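Local coordinates for protein 5-dehydro-2-deoxygluconokinase (Bacillus halodurans C-125, PDB 2QCV) that probably phosphorylates 5-dehydro-2-deoxy-D-gluconate with ATP, a step in the breakdown of myo-inositol to acetyl-CoA, at residues Phe75-Ser78 and Tyr79-Val83; Arg118-Ala122 and Asp123-Ser127. All coordinates share one frame; numbering follows the deposited sequence.

Contact 1: residues Phe75-Ser78 and Tyr79-Val83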
ATOM      1  N   PHE A  75      26.306  -5.756   9.675  1.00 28.70           N
ATOM      2  CA  PHE A  75      26.836  -5.303  10.947  1.00 26.87           C
ATOM      3  C   PHE A  75      26.147  -5.952  12.145  1.00 29.74           C
ATOM      4  O   PHE A  75      26.814  -6.370  13.105  1.00 31.30           O
ATOM      5  CB  PHE A  75      26.760  -3.787  11.075  1.00 28.20           C
ATOM      6  CG  PHE A  75      26.967  -3.297  12.468  1.00 27.80           C
ATOM      7  CD1 PHE A  75      28.228  -3.300  13.047  1.00 31.63           C
ATOM      8  CD2 PHE A  75      25.869  -2.847  13.228  1.00 30.25           C
ATOM      9  CE1 PHE A  75      28.403  -2.875  14.346  1.00 35.52           C
ATOM     10  CE2 PHE A  75      26.038  -2.406  14.525  1.00 33.94           C
ATOM     11  CZ  PHE A  75      27.292  -2.412  15.092  1.00 31.03           C
ATOM     12  N   ILE A  76      24.824  -5.995  12.107  1.00 28.34           N
ATOM     13  CA  ILE A  76      24.033  -6.587  13.194  1.00 27.71           C
ATOM     14  C   ILE A  76      24.458  -8.048  13.359  1.00 27.29           C
ATOM     15  O   ILE A  76      24.742  -8.483  14.470  1.00 28.54           O
ATOM     16  CB  ILE A  76      22.518  -6.504  12.919  1.00 26.95           C
ATOM     17  CG1 ILE A  76      21.970  -5.077  13.145  1.00 25.86           C
ATOM     18  CG2 ILE A  76      21.733  -7.454  13.834  1.00 27.29           C
ATOM     19  CD1 ILE A  76      20.684  -4.746  12.408  1.00 28.43           C
ATOM     20  N   GLU A  77      24.541  -8.796  12.260  1.00 27.64           N
ATOM     21  CA  GLU A  77      24.938 -10.212  12.358  1.00 27.49           C
ATOM     22  C   GLU A  77      26.354 -10.348  12.907  1.00 27.96           C
ATOM     23  O   GLU A  77      26.614 -11.156  13.785  1.00 27.66           O
ATOM     24  CB  GLU A  77      24.844 -10.919  10.993  1.00 28.30           C
ATOM     25  CG  GLU A  77      25.067 -12.441  11.042  1.00 28.94           C
ATOM     26  CD  GLU A  77      26.521 -12.865  11.171  1.00 35.09           C
ATOM     27  OE1 GLU A  77      27.446 -12.148  10.661  1.00 30.85           O
ATOM     28  OE2 GLU A  77      26.768 -13.928  11.810  1.00 29.74           O
ATOM     29  N   SER A  78      27.284  -9.553  12.380  1.00 29.38           N
ATOM     30  CA  SER A  78      28.669  -9.648  12.782  0.50 29.34           C
ATOM     31  C   SER A  78      28.900  -9.253  14.232  1.00 29.05           C
ATOM     32  O   SER A  78      29.703  -9.887  14.930  1.00 29.61           O
ATOM     33  CB  SER A  78      29.542  -8.824  11.837  0.50 30.44           C
ATOM     34  OG  SER A  78      29.387  -9.333  10.523  0.50 40.32           O
ATOM     35  N   TYR A  79      28.209  -8.203  14.683  1.00 29.54           N
ATOM     36  CA  TYR A  79      28.292  -7.757  16.061  1.00 28.64           C
ATOM     37  C   TYR A  79      27.735  -8.811  17.031  1.00 30.30           C
ATOM     38  O   TYR A  79      28.380  -9.169  18.023  1.00 28.41           O
ATOM     39  CB  TYR A  79      27.525  -6.441  16.278  1.00 31.37           C
ATOM     40  CG  TYR A  79      27.699  -5.956  17.703  1.00 30.15           C
ATOM     41  CD1 TYR A  79      28.811  -5.218  18.072  1.00 39.51           C
ATOM     42  CD2 TYR A  79      26.799  -6.302  18.689  1.00 28.41           C
ATOM     43  CE1 TYR A  79      28.998  -4.817  19.388  1.00 36.32           C
ATOM     44  CE2 TYR A  79      26.984  -5.912  19.999  1.00 32.55           C
ATOM     45  CZ  TYR A  79      28.095  -5.176  20.340  1.00 37.00           C
ATOM     46  OH  TYR A  79      28.257  -4.773  21.647  1.00 41.18           O
HETATM   47  N   MSE A  80      26.510  -9.277  16.782  1.00 26.47           N
HETATM   48  CA  MSE A  80      25.919 -10.294  17.642  1.00 29.74           C
HETATM   49  C   MSE A  80      26.780 -11.551  17.719  1.00 27.23           C
HETATM   50  O   MSE A  80      27.015 -12.070  18.803  1.00 29.61           O
HETATM   51  CB  MSE A  80      24.500 -10.596  17.154  1.00 28.83           C
HETATM   52  CG  MSE A  80      23.614  -9.388  17.323  1.00 31.28           C
HETATM   53 SE   MSE A  80      21.750  -9.730  16.741  0.75 40.56          SE
HETATM   54  CE  MSE A  80      21.165 -10.382  18.437  1.00 33.61           C
ATOM     55  N   ARG A  81      27.270 -12.026  16.577  1.00 26.73           N
ATOM     56  CA  ARG A  81      28.162 -13.163  16.534  1.00 29.30           C
ATOM     57  C   ARG A  81      29.441 -12.889  17.326  1.00 32.16           C
ATOM     58  O   ARG A  81      29.927 -13.743  18.074  1.00 30.06           O
ATOM     59  CB  ARG A  81      28.516 -13.515  15.095  1.00 29.25           C
ATOM     60  CG  ARG A  81      29.508 -14.675  14.995  1.00 35.55           C
ATOM     61  CD  ARG A  81      29.444 -15.343  13.662  1.00 35.90           C
ATOM     62  NE  ARG A  81      29.396 -14.373  12.579  1.00 32.47           N
ATOM     63  CZ  ARG A  81      30.440 -13.731  12.077  1.00 43.08           C
ATOM     64  NH1 ARG A  81      31.663 -13.952  12.535  1.00 41.01           N
ATOM     65  NH2 ARG A  81      30.252 -12.850  11.096  1.00 39.19           N
ATOM     66  N   GLY A  82      29.961 -11.681  17.187  1.00 30.01           N
ATOM     67  CA  GLY A  82      31.202 -11.309  17.853  1.00 32.32           C
ATOM     68  C   GLY A  82      31.061 -11.238  19.359  1.00 33.76           C
ATOM     69  O   GLY A  82      32.045 -11.397  20.052  1.00 33.40           O
ATOM     70  N   VAL A  83      29.857 -10.976  19.887  1.00 29.99           N
ATOM     71  CA  VAL A  83      29.650 -10.994  21.329  1.00 29.76           C
ATOM     72  C   VAL A  83      29.092 -12.334  21.850  1.00 29.46           C
ATOM     73  O   VAL A  83      28.730 -12.457  23.031  1.00 32.47           O
ATOM     74  CB  VAL A  83      28.770  -9.827  21.847  1.00 29.10           C
ATOM     75  CG1 VAL A  83      29.405  -8.546  21.511  1.00 31.79           C
ATOM     76  CG2 VAL A  83      27.322  -9.889  21.295  1.00 31.10           C
TER

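Contact 2: residues Arg118-Ala122 and Asp123-Ser127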
ATOM      1  N   ARG A 118      10.490   2.986  11.247  1.00 32.23           N
ATOM      2  CA  ARG A 118       9.868   1.663  11.562  1.00 36.01           C
ATOM      3  C   ARG A 118       8.964   1.104  10.451  1.00 36.50           C
ATOM      4  O   ARG A 118       8.562  -0.062  10.510  1.00 35.45           O
ATOM      5  CB  ARG A 118       9.053   1.760  12.848  1.00 37.28           C
ATOM      6  CG  ARG A 118       7.821   2.605  12.700  1.00 44.33           C
ATOM      7  CD  ARG A 118       6.980   2.652  13.988  1.00 48.90           C
ATOM      8  NE  ARG A 118       7.479   3.600  14.981  1.00 50.43           N
ATOM      9  CZ  ARG A 118       7.367   4.922  14.873  1.00 61.27           C
ATOM     10  NH1 ARG A 118       6.825   5.480  13.786  1.00 66.44           N
ATOM     11  NH2 ARG A 118       7.829   5.701  15.846  1.00 64.05           N
ATOM     12  N   GLN A 119       8.675   1.888   9.422  1.00 35.87           N
ATOM     13  CA  GLN A 119       7.741   1.437   8.379  1.00 37.97           C
ATOM     14  C   GLN A 119       8.339   0.394   7.436  1.00 36.84           C
ATOM     15  O   GLN A 119       9.373   0.615   6.792  1.00 32.68           O
ATOM     16  CB  GLN A 119       7.173   2.611   7.559  1.00 38.38           C
ATOM     17  CG  GLN A 119       6.446   2.176   6.275  1.00 39.87           C
ATOM     18  CD  GLN A 119       5.883   3.324   5.480  1.00 45.51           C
ATOM     19  OE1 GLN A 119       5.137   4.125   6.015  1.00 55.09           O
ATOM     20  NE2 GLN A 119       6.235   3.409   4.191  1.00 50.57           N
ATOM     21  N   ASP A 120       7.664  -0.752   7.327  1.00 34.86           N
ATOM     22  CA  ASP A 120       8.087  -1.810   6.399  1.00 34.21           C
ATOM     23  C   ASP A 120       9.528  -2.212   6.592  1.00 30.01           C
ATOM     24  O   ASP A 120      10.235  -2.555   5.642  1.00 30.46           O
ATOM     25  CB  ASP A 120       7.829  -1.409   4.948  1.00 37.46           C
ATOM     26  CG  ASP A 120       6.353  -1.364   4.635  1.00 45.68           C
ATOM     27  OD1 ASP A 120       5.595  -2.213   5.167  1.00 53.41           O
ATOM     28  OD2 ASP A 120       5.945  -0.475   3.875  1.00 50.43           O
ATOM     29  N   VAL A 121       9.954  -2.218   7.839  1.00 30.60           N
ATOM     30  CA  VAL A 121      11.321  -2.614   8.132  1.00 30.72           C
ATOM     31  C   VAL A 121      11.464  -4.135   8.071  1.00 30.13           C
ATOM     32  O   VAL A 121      10.466  -4.874   8.244  1.00 29.32           O
ATOM     33  CB  VAL A 121      11.841  -2.000   9.469  1.00 30.22           C
ATOM     34  CG1 VAL A 121      12.001  -0.509   9.293  1.00 34.12           C
ATOM     35  CG2 VAL A 121      11.036  -2.386  10.737  1.00 29.06           C
ATOM     36  N   ALA A 122      12.692  -4.587   7.798  1.00 26.92           N
ATOM     37  CA  ALA A 122      12.997  -5.989   7.613  1.00 25.66           C
ATOM     38  C   ALA A 122      12.492  -6.868   8.773  1.00 29.35           C
ATOM     39  O   ALA A 122      12.000  -7.962   8.533  1.00 26.50           O
ATOM     40  CB  ALA A 122      14.497  -6.188   7.402  1.00 26.67           C
ATOM     41  N   ASP A 123      12.648  -6.426  10.020  1.00 25.90           N
ATOM     42  CA  ASP A 123      12.320  -7.325  11.144  1.00 25.90           C
ATOM     43  C   ASP A 123      10.849  -7.733  11.197  1.00 27.25           C
ATOM     44  O   ASP A 123      10.527  -8.771  11.759  1.00 27.27           O
ATOM     45  CB  ASP A 123      12.796  -6.792  12.468  1.00 28.68           C
ATOM     46  CG  ASP A 123      12.081  -5.513  12.895  1.00 32.01           C
ATOM     47  OD1 ASP A 123      10.945  -5.599  13.377  1.00 35.76           O
ATOM     48  OD2 ASP A 123      12.711  -4.449  12.840  1.00 33.68           O
ATOM     49  N   LEU A 124       9.993  -6.918  10.593  1.00 27.01           N
ATOM     50  CA  LEU A 124       8.558  -7.163  10.590  1.00 28.23           C
ATOM     51  C   LEU A 124       8.149  -8.179   9.534  1.00 27.52           C
ATOM     52  O   LEU A 124       7.027  -8.653   9.580  1.00 27.76           O
ATOM     53  CB  LEU A 124       7.786  -5.850  10.389  1.00 28.93           C
ATOM     54  CG  LEU A 124       7.922  -4.814  11.522  1.00 31.64           C
ATOM     55  CD1 LEU A 124       7.184  -3.499  11.115  1.00 40.57           C
ATOM     56  CD2 LEU A 124       7.418  -5.382  12.810  1.00 31.88           C
ATOM     57  N   TYR A 125       9.058  -8.537   8.623  1.00 27.71           N
ATOM     58  CA  TYR A 125       8.802  -9.532   7.592  1.00 24.17           C
ATOM     59  C   TYR A 125       9.259 -10.947   7.948  1.00 26.27           C
ATOM     60  O   TYR A 125       9.201 -11.822   7.111  1.00 26.37           O
ATOM     61  CB  TYR A 125       9.417  -9.062   6.262  1.00 27.31           C
ATOM     62  CG  TYR A 125       8.584  -7.945   5.717  1.00 30.13           C
ATOM     63  CD1 TYR A 125       7.438  -8.240   4.993  1.00 36.29           C
ATOM     64  CD2 TYR A 125       8.850  -6.612   6.030  1.00 35.60           C
ATOM     65  CE1 TYR A 125       6.615  -7.266   4.541  1.00 39.41           C
ATOM     66  CE2 TYR A 125       8.016  -5.589   5.555  1.00 35.29           C
ATOM     67  CZ  TYR A 125       6.899  -5.934   4.819  1.00 42.47           C
ATOM     68  OH  TYR A 125       6.046  -4.986   4.320  1.00 48.20           O
ATOM     69  N   LEU A 126       9.725 -11.159   9.172  1.00 26.33           N
ATOM     70  CA  LEU A 126       9.940 -12.508   9.669  1.00 25.68           C
ATOM     71  C   LEU A 126       8.598 -13.230   9.559  1.00 25.42           C
ATOM     72  O   LEU A 126       7.547 -12.676   9.919  1.00 28.51           O
ATOM     73  CB  LEU A 126      10.411 -12.495  11.142  1.00 24.68           C
ATOM     74  CG  LEU A 126      10.661 -13.834  11.824  1.00 28.39           C
ATOM     75  CD1 LEU A 126      11.929 -14.508  11.212  1.00 25.17           C
ATOM     76  CD2 LEU A 126      10.736 -13.643  13.382  1.00 24.83           C
ATOM     77  N   SER A 127       8.632 -14.419   9.012  1.00 25.68           N
ATOM     78  CA  SER A 127       7.424 -15.140   8.666  1.00 27.63           C
ATOM     79  C   SER A 127       7.413 -16.498   9.361  1.00 28.28           C
ATOM     80  O   SER A 127       8.464 -17.011   9.744  1.00 27.97           O
ATOM     81  CB  SER A 127       7.332 -15.301   7.149  1.00 29.64           C
ATOM     82  OG  SER A 127       8.249 -16.299   6.730  1.00 41.17           O
TER

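Contact 1: residues Phe75-Ser78 and Tyr79-Val83
E77 and R81 meet one turn apart on the helix, in a two-point salt bridge. R81 comes side-on. Its NE donates to E77 OE2 at 2.8 Å, and its NH2 donates to E77 OE1 at 2.9 Å. Each carboxylate oxygen uses its syn lone pair. The carboxylate and guanidinium planes are 19° apart, so the two flat groups are nearly coplanar. The E77 chain bends at its second torsion (chi2 -77°), which turns the carboxylate along the helix toward R81. The R81 chain bends at its third (chi3 45°), which sets NE and NH2 along one edge facing E77.

Beneath this pair run the backbone i to i+4 bonds of the helix. Y79 N bonds to F75 O, M80 N to I76 O and R81 N to E77 O. G82 N bonds to S78 O at 2.9 Å, and V83 N to Y79 O, though V83 itself has left helical geometry.

Two apolar pairs lie on other faces of the helix. Y79 CB sits over one face of the F75 ring, toward its rim, 4.1 Å from F75 CE1. The two rings are oblique to each other. I76 CG2 touches the selenium of selenomethionine M80, SE, at 3.7 Å.

Helix 71-82 is the crossover of a beta-alpha-beta unit between strands 61-67 and 90-92. M80 and Y79 rest on helix 46-56, while F75 packs on M37 of the second subunit. T87 OG1 also bonds E77 OE2. OE2 thus has two partners, R81 NE and T87 OG1, which probably favours the charged form of the carboxylate and restricts its rotation.

Contact 2: residues Arg118-Ala122 and Asp123-Ser127
A type II beta turn from R118 to V121 runs into a short 3-10 turn, in which L124 N bonds to V121 O at 3.1 Å and Y125 N to A122 O at 3.0 Å.

The Y125 side chain turns back alongside this backbone, edge toward it. Its OH donates to D120 OD1 at 2.9 Å. The hydroxyl meets the carboxylate from above, 55° out of its plane. The ring edge lies along the main chain, with Y125 CD2 3.2 Å from V121 O. With CG beside the backbone N (chi1 -73°), the ring reaches back to D120. The ring also stacks with H97.

This loop leads from strand 111-117, at the margin of the four-stranded sheet, to helix 133-136. In the PfkB family such a small sheet forms the lid and often the dimer interface. Here D120 OD2 bonds Q119 NE2 of the second subunit, consistent with that role. D120 therefore divides its two oxygens between Y125 and the neighbouring chain.

V121 CG2 touches L124 CG at 4.0 Å. The same V121 methyl, CG2, lies 3.4 Å from D123 OD2, the two side chains running side by side. That oxygen is in a salt bridge with R19 NE, and R19 also packs on V121.

From the N terminus, the chain passes through strand 61-67 and enters helix 71-82, where contact 1 closes the final turns. Strand 90-92 then completes the crossover in the large sheet. The chain next forms strands 101-106 and 111-117 of the small sheet, and contact 2 closes the turns just beyond them. The two contacts are in series, neither nested nor crossed. Their centres are about 19 Å apart. The nearest atoms of contact 1 and contact 2 are about 8 Å apart, so they do not touch. Contact 1 lies where the crossover helix 71-82 meets strands 21-26 and 38-44 of the small sheet. Contact 2 lies on the return from the small sheet to helix 133-136. Both reach the second subunit.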